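Local coordinates for protein lysozyme (PDB 3AYQ) that hydrolyses the beta-1,4 linkages of bacterial peptidoglycan, lysing Gram-positive bacteria, and also has chitinase activity, at residues G4-R9 against C68-M73; C21-C26 against C35-I40; G88-H93 against I106-R111. All coordinates share one frame; numbering follows the deposited sequence.

Contact 1 of 3, residues G4-R9 against C68-M73; sequences GTVSQR and CVQNYM. Unlike the reference sequence in segment 4-9: Thr5 (reference Ile). With NAG (2-acetamido-2-deoxy-beta-D-glucopyranose), chain B.
Gln70 reaches from helix 62-80 to the N-terminal strip of chain and grips the backbone of Val6 with both ends of its amide. Val6 N gives its hydrogen to Gln70 OE1 at 3.0 Å, meeting the acceptor in the carbonyl plane on a lone pair. Gln70 NE2 in turn donates to Val6 O, also at 3.0 Å, tilted somewhat from the amide plane. The pair of bonds fixes the rotation of the amide, and a bend in the side chain at chi2 (-75°) is what turns it toward the strip.

Beside this polar grip, Val6 CG2 packs on Met73 CG at 3.7 Å, one helical turn along from Gln70. Water 1 joins the two segments once more, accepting from Thr5 N at 3.0 Å and donating to Gln70 O at 2.8 Å. Gln70 NE2 has a further acceptor in Ala2 O, so the amide holds two points of the N-terminal strip. Leu11 and Phe89 pack on Val6 from helices 8-19 and 86-95.

On another side of the same helix, Tyr72 OH donates to O6 of the chain B N-acetylglucosamine at 2.8 Å, and its ring stacks with Tyr44. A glutamine amide pairing in this way with the N-H and C=O of one extended residue ties the N-terminal stretch to a helix that also lines the glycan pocket of the lysozyme fold.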
# COMPACT_ATOMS: atom_id res chain seq x y z
N GLY A 4 8.90 -5.08 -8.53
CA GLY A 4 8.74 -6.07 -7.49
C GLY A 4 7.62 -7.05 -7.81
O GLY A 4 7.23 -7.19 -8.97
N THR A 5 7.10 -7.71 -6.78
CA THR A 5 6.03 -8.69 -6.96
C THR A 5 4.66 -8.07 -7.19
O THR A 5 3.72 -8.76 -7.60
CB THR A 5 5.95 -9.65 -5.76
OG1 THR A 5 5.58 -8.93 -4.58
CG2 THR A 5 7.30 -10.31 -5.53
N VAL A 6 4.53 -6.78 -6.92
CA VAL A 6 3.27 -6.07 -7.13
C VAL A 6 3.31 -5.43 -8.51
O VAL A 6 4.29 -4.78 -8.87
CB VAL A 6 3.07 -4.97 -6.06
CG1 VAL A 6 1.69 -4.35 -6.19
CG2 VAL A 6 3.26 -5.56 -4.67
N SER A 7 2.25 -5.61 -9.30
CA SER A 7 2.20 -5.05 -10.65
C SER A 7 2.09 -3.53 -10.63
O SER A 7 1.63 -2.94 -9.66
CB SER A 7 1.02 -5.64 -11.42
OG SER A 7 -0.21 -5.09 -10.97
N GLN A 8 2.51 -2.89 -11.72
CA GLN A 8 2.45 -1.44 -11.82
C GLN A 8 1.00 -0.97 -11.81
O GLN A 8 0.69 0.09 -11.28
CB GLN A 8 3.14 -0.95 -13.10
CG GLN A 8 4.63 -1.27 -13.20
CD GLN A 8 5.47 -0.44 -12.24
OE1 GLN A 8 5.43 0.79 -12.26
NE2 GLN A 8 6.24 -1.12 -11.39
N ARG A 9 0.11 -1.76 -12.42
CA ARG A 9 -1.30 -1.41 -12.46
C ARG A 9 -1.90 -1.47 -11.06
O ARG A 9 -2.76 -0.67 -10.71
CB ARG A 9 -2.08 -2.35 -13.38
CG ARG A 9 -1.63 -2.31 -14.83
CD ARG A 9 -2.60 -3.07 -15.74
NE ARG A 9 -2.10 -3.15 -17.10
CZ ARG A 9 -2.81 -3.58 -18.14
NH1 ARG A 9 -4.07 -3.97 -17.96
NH2 ARG A 9 -2.26 -3.64 -19.34
N CYS A 68 8.58 0.74 -0.87
CA CYS A 68 8.23 0.30 0.48
C CYS A 68 7.09 -0.71 0.40
O CYS A 68 7.09 -1.71 1.12
CB CYS A 68 7.83 1.52 1.31
SG CYS A 68 7.35 1.18 3.04
N VAL A 69 6.12 -0.44 -0.48
CA VAL A 69 5.00 -1.35 -0.66
C VAL A 69 5.53 -2.67 -1.21
O VAL A 69 5.15 -3.74 -0.75
CB VAL A 69 3.95 -0.77 -1.64
CG1 VAL A 69 2.86 -1.79 -1.93
CG2 VAL A 69 3.34 0.49 -1.04
N GLN A 70 6.42 -2.58 -2.20
CA GLN A 70 7.00 -3.78 -2.80
C GLN A 70 7.69 -4.62 -1.74
O GLN A 70 7.49 -5.82 -1.67
CB GLN A 70 8.01 -3.39 -3.89
CG GLN A 70 7.39 -2.76 -5.12
CD GLN A 70 6.69 -3.78 -6.01
OE1 GLN A 70 6.37 -4.89 -5.58
NE2 GLN A 70 6.45 -3.40 -7.26
N ASN A 71 8.50 -3.97 -0.90
CA ASN A 71 9.21 -4.69 0.16
C ASN A 71 8.27 -5.24 1.23
O ASN A 71 8.52 -6.31 1.79
CB ASN A 71 10.25 -3.77 0.82
CG ASN A 71 11.38 -3.39 -0.12
OD1 ASN A 71 11.61 -4.04 -1.13
ND2 ASN A 71 12.11 -2.33 0.23
N TYR A 72 7.20 -4.51 1.53
CA TYR A 72 6.25 -4.96 2.54
C TYR A 72 5.53 -6.22 2.08
O TYR A 72 5.29 -7.13 2.87
CB TYR A 72 5.22 -3.86 2.81
CG TYR A 72 4.41 -4.06 4.07
CD1 TYR A 72 3.21 -4.78 4.06
CD2 TYR A 72 4.83 -3.51 5.28
CE1 TYR A 72 2.45 -4.93 5.22
CE2 TYR A 72 4.08 -3.66 6.45
CZ TYR A 72 2.90 -4.37 6.41
OH TYR A 72 2.15 -4.50 7.56
N MET A 73 5.19 -6.28 0.80
CA MET A 73 4.49 -7.45 0.27
C MET A 73 5.44 -8.64 0.15
O MET A 73 5.03 -9.79 0.32
CB MET A 73 3.86 -7.11 -1.09
CG MET A 73 2.85 -5.97 -1.03
SD MET A 73 1.65 -6.19 0.32
CE MET A 73 1.10 -4.50 0.57
C1 NAG B . -0.07 -2.46 11.26
C2 NAG B . -0.34 -3.59 12.29
C3 NAG B . 0.90 -3.90 13.14
C4 NAG B . 2.18 -4.01 12.31
C5 NAG B . 2.22 -2.81 11.34
C6 NAG B . 3.49 -2.77 10.49
C7 NAG B . -2.57 -4.04 13.04
C8 NAG B . -3.67 -3.70 13.98
N2 NAG B . -1.47 -3.31 13.14
O3 NAG B . 0.77 -5.07 13.90
O4 NAG B . 3.27 -3.98 13.30
O5 NAG B . 1.08 -2.75 10.53
O6 NAG B . 3.67 -3.98 9.81
O7 NAG B . -2.71 -4.92 12.23
O HOH W 1 7.92 -7.36 -3.94
O HOH W 2 4.94 -10.90 -2.81

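Contact 2 of 3, residues C21-C26 against C35-I40; sequences CRNVGC and CGYFQI. With NAG (2-acetamido-2-deoxy-beta-D-glucopyranose), chain C; 4NN (N-[(5S,6R)-5-hydroxy-6-(hydroxymethyl)-2-oxo-5,6-dihydro-2H-pyran-3-yl]acetamide), chain D.
Cys26 and Cys35 face each other as an antiparallel, non-hydrogen-bonded pair at the end of the lysozyme's small sheet, and a disulfide joins them. Both SG atoms stand anti to their own carbonyl carbon, and the bridge between them has a chi3 of 99°. Just beyond the pair, Gly36 to Gln39 form a type I beta turn, and Gln39 with Ile40 opposite Cys35 makes a G1 beta bulge.

Gln39 folds back over this turn because its chain bends at chi2 (-70°), which brings NE2 between two backbone oxygens. Gln39 NE2 donates to Gly36 O at 3.0 Å, almost straight and on a lone pair. Gln39 NE2 also reaches Gly25 O at 3.2 Å, close to the direction of the C=O bond, with the oxygen near the amide plane. Gly25 O also accepts from Gly36 N at 2.9 Å, this donor standing above the carbonyl plane. Ser34 OG bonds OE1 at the other end of the amide, so the group is held at both ends. The aliphatic branch Val24 CG2 lies 3.4 Å from Gln39 NE2, the two side chains crossing at about a right angle.

Farther along, Tyr37 lies against the backbone of Arg22 and Asn23, with Arg22 C and Asn23 N over one face of the ring. Asn23 CB meets Tyr37 CE1 at 3.6 Å, while the sulfur of Cys21, disulfide-bonded to Cys15, sits at the ring's edge. Toward the bound sugars, the carbonyl oxygen Gln39 O comes to 3.4 Å from C5 of the 4NN inhibitor.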
# COMPACT_ATOMS: atom_id res chain seq x y z
N CYS A 21 -3.08 9.47 -6.06
CA CYS A 21 -1.67 9.40 -6.43
C CYS A 21 -1.04 10.78 -6.52
O CYS A 21 -0.61 11.22 -7.59
CB CYS A 21 -1.47 8.64 -7.74
SG CYS A 21 0.12 7.73 -7.79
N ARG A 22 -0.98 11.44 -5.37
CA ARG A 22 -0.43 12.78 -5.25
C ARG A 22 0.28 12.84 -3.90
O ARG A 22 -0.01 12.04 -3.02
CB ARG A 22 -1.55 13.82 -5.28
CG ARG A 22 -2.46 13.72 -6.48
CD ARG A 22 -3.66 14.64 -6.34
NE ARG A 22 -4.46 14.66 -7.56
CZ ARG A 22 -5.57 15.37 -7.72
NH1 ARG A 22 -6.02 16.14 -6.73
NH2 ARG A 22 -6.23 15.33 -8.88
N ASN A 23 1.19 13.78 -3.74
CA ASN A 23 1.88 13.92 -2.46
C ASN A 23 0.99 14.79 -1.58
O ASN A 23 1.20 16.00 -1.46
CB ASN A 23 3.26 14.57 -2.67
CG ASN A 23 4.00 14.79 -1.37
OD1 ASN A 23 3.86 14.00 -0.43
ND2 ASN A 23 4.80 15.84 -1.32
N VAL A 24 -0.01 14.16 -0.98
CA VAL A 24 -1.00 14.84 -0.14
C VAL A 24 -0.63 15.16 1.30
O VAL A 24 -1.39 15.84 1.99
CB VAL A 24 -2.32 14.04 -0.11
CG1 VAL A 24 -2.88 13.90 -1.52
CG2 VAL A 24 -2.08 12.66 0.50
N GLY A 25 0.51 14.68 1.77
CA GLY A 25 0.88 14.95 3.14
C GLY A 25 0.30 13.88 4.04
O GLY A 25 0.04 12.77 3.59
N CYS A 26 0.08 14.20 5.31
CA CYS A 26 -0.44 13.20 6.24
C CYS A 26 -1.80 13.49 6.85
O CYS A 26 -2.35 14.59 6.75
CB CYS A 26 0.54 12.99 7.39
SG CYS A 26 2.32 12.96 7.00
N CYS A 35 1.03 8.84 5.70
CA CYS A 35 1.54 9.90 4.83
C CYS A 35 1.84 9.61 3.36
O CYS A 35 2.13 8.49 2.97
CB CYS A 35 2.84 10.45 5.41
SG CYS A 35 2.84 11.01 7.14
N GLY A 36 1.79 10.68 2.57
CA GLY A 36 2.12 10.61 1.16
C GLY A 36 1.28 9.86 0.15
O GLY A 36 0.11 9.55 0.38
N TYR A 37 1.91 9.57 -0.99
CA TYR A 37 1.28 8.87 -2.10
C TYR A 37 0.52 7.60 -1.74
O TYR A 37 -0.58 7.36 -2.25
CB TYR A 37 2.32 8.50 -3.16
CG TYR A 37 2.82 9.66 -3.98
CD1 TYR A 37 3.88 10.45 -3.53
CD2 TYR A 37 2.24 9.96 -5.21
CE1 TYR A 37 4.34 11.52 -4.29
CE2 TYR A 37 2.69 11.04 -5.98
CZ TYR A 37 3.74 11.81 -5.51
OH TYR A 37 4.19 12.87 -6.26
N PHE A 38 1.11 6.77 -0.88
CA PHE A 38 0.48 5.52 -0.49
C PHE A 38 -0.05 5.52 0.94
O PHE A 38 -0.46 4.48 1.46
CB PHE A 38 1.45 4.35 -0.68
CG PHE A 38 1.71 4.01 -2.12
CD1 PHE A 38 2.59 4.77 -2.88
CD2 PHE A 38 1.04 2.96 -2.73
CE1 PHE A 38 2.80 4.49 -4.23
CE2 PHE A 38 1.24 2.66 -4.08
CZ PHE A 38 2.12 3.43 -4.83
N GLN A 39 -0.06 6.69 1.58
CA GLN A 39 -0.55 6.83 2.94
C GLN A 39 0.04 5.78 3.87
O GLN A 39 -0.68 5.03 4.54
CB GLN A 39 -2.07 6.78 2.95
CG GLN A 39 -2.69 8.03 2.33
CD GLN A 39 -2.50 9.25 3.20
OE1 GLN A 39 -3.14 9.40 4.24
NE2 GLN A 39 -1.60 10.14 2.78
N ILE A 40 1.37 5.74 3.91
CA ILE A 40 2.11 4.80 4.72
C ILE A 40 2.37 5.31 6.13
O ILE A 40 2.78 6.46 6.32
CB ILE A 40 3.46 4.47 4.03
CG1 ILE A 40 3.19 3.73 2.72
CG2 ILE A 40 4.34 3.63 4.93
CD1 ILE A 40 4.43 3.50 1.89
C1 NAG C . -2.72 0.56 7.92
C2 NAG C . -1.20 0.33 7.79
C3 NAG C . -0.74 -0.97 8.47
C4 NAG C . -1.31 -1.15 9.88
C5 NAG C . -2.81 -0.80 9.87
C6 NAG C . -3.41 -0.88 11.29
C7 NAG C . 0.09 1.39 6.00
C8 NAG C . 0.37 1.44 4.52
N2 NAG C . -0.73 0.44 6.42
O3 NAG C . 0.66 -1.09 8.52
O4 NAG C . -1.14 -2.24 10.37
O5 NAG C . -3.09 0.46 9.28
O6 NAG C . -3.20 0.28 12.04
O7 NAG C . 0.59 2.22 6.71
C1 4NN D . -5.11 4.50 6.47
O1 4NN D . -5.58 5.62 6.55
C2 4NN D . -5.94 3.44 6.77
N2 4NN D . -7.25 3.73 7.04
C3 4NN D . -5.33 2.19 6.82
C4 4NN D . -3.84 2.01 6.44
O4 4NN D . -2.94 1.87 7.49
C5 4NN D . -3.35 3.23 5.60
O5 4NN D . -3.80 4.38 6.25
C6 4NN D . -3.55 3.17 4.08
O6 4NN D . -4.63 2.34 3.78
C7 4NN D . -8.15 2.79 7.29
O7 4NN D . -7.88 1.61 7.34
C8 4NN D . -9.61 3.26 7.56

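Contact 3 of 3, residues G88-H93 against I106-R111; sequences GFAREH and IGYWNR. With NAG (2-acetamido-2-deoxy-beta-D-glucopyranose), chain C.
Helices 86-95 and 104-112 pack here beside the glycan pocket, the axes of their segments 88-93 and 106-111 coming within 8.9 Å and running at 124° to each other, with Ala90 set against Tyr108 and Trp109. Its methyl touches both rings: Ala90 CB is 3.9 Å from Tyr108 CE1, lying in the plane of that ring at its edge, and equally far from Trp109 CE3. Tyr108 CE1 also comes to 3.4 Å from Ala90 O. Both aromatic side chains leave the helix with CG anti to the backbone N, a pose that carries them toward helix 86-95.

Along the outer margin Arg91 runs beside Ile106, the two side chains pointing the same way. Ile106 CG1 lies over one face of the guanidinium, 3.6 Å from Arg91 NH2. The polar end is held just before helix segment 106-111: NE bonds Thr105 OG1 and NH2 bonds Lys102 O.

The inner end of the contact belongs to the substrate site of this family 22 lysozyme. Tyr108 OH is hydrogen-bonded to Glu18, the predicted proton donor, and approaches the edge of the His93 imidazole at 4.0 Å from CD2. That imidazole is fixed through both nitrogens, ND1 to Tyr44 OH and NE2 to Phe38 O, which sets its rotation. Over one of its faces sits the acetamido methyl of the chain C N-acetylglucosamine, C8 being 3.3 Å from His93 CE1. The same acetamido group donates from N2 to His93 O at 2.9 Å, a bond bent only slightly from straight (161°).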
# COMPACT_ATOMS: atom_id res chain seq x y z
N GLY A 88 -4.89 -9.42 -2.90
CA GLY A 88 -4.17 -9.69 -1.67
C GLY A 88 -3.27 -8.54 -1.24
O GLY A 88 -3.22 -8.19 -0.06
N PHE A 89 -2.56 -7.95 -2.19
CA PHE A 89 -1.65 -6.84 -1.89
C PHE A 89 -2.38 -5.60 -1.37
O PHE A 89 -1.91 -4.95 -0.43
CB PHE A 89 -0.84 -6.47 -3.14
CG PHE A 89 0.06 -7.58 -3.62
CD1 PHE A 89 0.29 -7.76 -4.98
CD2 PHE A 89 0.68 -8.45 -2.72
CE1 PHE A 89 1.11 -8.79 -5.44
CE2 PHE A 89 1.50 -9.48 -3.18
CZ PHE A 89 1.71 -9.65 -4.54
N ALA A 90 -3.51 -5.26 -1.96
CA ALA A 90 -4.27 -4.09 -1.52
C ALA A 90 -4.75 -4.27 -0.08
O ALA A 90 -4.64 -3.36 0.74
CB ALA A 90 -5.46 -3.86 -2.45
N ARG A 91 -5.28 -5.45 0.22
CA ARG A 91 -5.77 -5.73 1.56
C ARG A 91 -4.64 -5.73 2.57
O ARG A 91 -4.81 -5.28 3.71
CB ARG A 91 -6.53 -7.06 1.56
CG ARG A 91 -7.74 -7.05 0.62
CD ARG A 91 -8.56 -8.34 0.69
NE ARG A 91 -9.10 -8.58 2.02
CZ ARG A 91 -9.86 -9.63 2.34
NH1 ARG A 91 -10.16 -10.53 1.41
NH2 ARG A 91 -10.30 -9.78 3.57
N GLU A 92 -3.46 -6.20 2.17
CA GLU A 92 -2.31 -6.21 3.06
C GLU A 92 -1.88 -4.78 3.35
O GLU A 92 -1.52 -4.44 4.47
CB GLU A 92 -1.14 -6.97 2.43
CG GLU A 92 -1.27 -8.47 2.49
CD GLU A 92 -1.06 -9.00 3.90
OE1 GLU A 92 0.11 -9.20 4.30
OE2 GLU A 92 -2.05 -9.21 4.61
N HIS A 93 -1.94 -3.94 2.32
CA HIS A 93 -1.55 -2.54 2.47
C HIS A 93 -2.48 -1.83 3.44
O HIS A 93 -2.05 -1.06 4.29
CB HIS A 93 -1.59 -1.84 1.11
CG HIS A 93 -1.01 -0.46 1.14
ND1 HIS A 93 0.34 -0.22 1.27
CD2 HIS A 93 -1.60 0.76 1.05
CE1 HIS A 93 0.56 1.08 1.28
NE2 HIS A 93 -0.60 1.70 1.14
N ILE A 106 -12.11 -5.95 3.22
CA ILE A 106 -12.96 -6.34 2.11
C ILE A 106 -13.51 -5.07 1.46
O ILE A 106 -13.59 -4.97 0.24
CB ILE A 106 -14.15 -7.20 2.59
CG1 ILE A 106 -13.64 -8.58 3.05
CG2 ILE A 106 -15.17 -7.36 1.47
CD1 ILE A 106 -14.70 -9.42 3.72
N GLY A 107 -13.86 -4.10 2.30
CA GLY A 107 -14.41 -2.85 1.81
C GLY A 107 -13.40 -2.01 1.06
O GLY A 107 -13.74 -1.30 0.11
N TYR A 108 -12.14 -2.08 1.49
CA TYR A 108 -11.08 -1.32 0.86
C TYR A 108 -10.88 -1.82 -0.56
O TYR A 108 -10.74 -1.02 -1.50
CB TYR A 108 -9.78 -1.46 1.66
CG TYR A 108 -8.59 -0.76 1.05
CD1 TYR A 108 -7.73 -1.42 0.17
CD2 TYR A 108 -8.30 0.57 1.37
CE1 TYR A 108 -6.63 -0.78 -0.38
CE2 TYR A 108 -7.19 1.22 0.83
CZ TYR A 108 -6.36 0.54 -0.05
OH TYR A 108 -5.27 1.18 -0.59
N TRP A 109 -10.88 -3.14 -0.72
CA TRP A 109 -10.70 -3.76 -2.03
C TRP A 109 -11.87 -3.40 -2.96
O TRP A 109 -11.66 -3.07 -4.13
CB TRP A 109 -10.59 -5.28 -1.87
CG TRP A 109 -10.54 -6.05 -3.16
CD1 TRP A 109 -11.33 -7.10 -3.52
CD2 TRP A 109 -9.63 -5.84 -4.26
NE1 TRP A 109 -10.98 -7.56 -4.76
CE2 TRP A 109 -9.94 -6.81 -5.24
CE3 TRP A 109 -8.59 -4.93 -4.50
CZ2 TRP A 109 -9.25 -6.90 -6.45
CZ3 TRP A 109 -7.90 -5.02 -5.72
CH2 TRP A 109 -8.23 -6.00 -6.67
N ASN A 110 -13.09 -3.47 -2.44
CA ASN A 110 -14.25 -3.14 -3.25
C ASN A 110 -14.29 -1.67 -3.66
O ASN A 110 -14.67 -1.35 -4.78
CB ASN A 110 -15.55 -3.51 -2.52
CG ASN A 110 -15.84 -5.00 -2.57
OD1 ASN A 110 -15.45 -5.68 -3.51
ND2 ASN A 110 -16.53 -5.50 -1.55
N ARG A 111 -13.90 -0.78 -2.75
CA ARG A 111 -13.89 0.65 -3.05
C ARG A 111 -12.79 0.96 -4.06
O ARG A 111 -12.97 1.79 -4.96
CB ARG A 111 -13.67 1.46 -1.77
CG ARG A 111 -13.53 2.96 -1.98
CD ARG A 111 -14.88 3.68 -2.05
NE ARG A 111 -14.71 5.10 -2.32
CZ ARG A 111 -15.65 6.03 -2.12
NH1 ARG A 111 -16.84 5.69 -1.65
NH2 ARG A 111 -15.40 7.30 -2.41
C1 NAG C . -2.72 0.56 7.92
C2 NAG C . -1.20 0.33 7.79
C3 NAG C . -0.74 -0.97 8.47
C4 NAG C . -1.31 -1.15 9.88
C5 NAG C . -2.81 -0.80 9.87
C6 NAG C . -3.41 -0.88 11.29
C7 NAG C . 0.09 1.39 6.00
C8 NAG C . 0.37 1.44 4.52
N2 NAG C . -0.73 0.44 6.42
O3 NAG C . 0.66 -1.09 8.52
O4 NAG C . -1.14 -2.24 10.37
O5 NAG C . -3.09 0.46 9.28
O6 NAG C . -3.20 0.28 12.04
O7 NAG C . 0.59 2.22 6.71

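Overall arrangement
All three contacts belong to one compact lysozyme chain. Along the sequence contact 2 is nested inside the loop closed by contact 1, and contact 3 follows both. Their centres lie about 14 Å (contacts 1 and 3), 16 Å (1 and 2) and 17 Å (2 and 3) apart, yet each touches the others. Helices 62-80 and 86-95, successive in the chain, meet where Met73 packs against Phe89, Glu92 and His93. Val69 of contact 1 packs on Phe38 of contact 2, and Phe38 O and His93 NE2 probably share a hydrogen bond. Contacts 2 and 3 both touch the chain C sugar, so the sheet end and the helices together frame the glycan pocket.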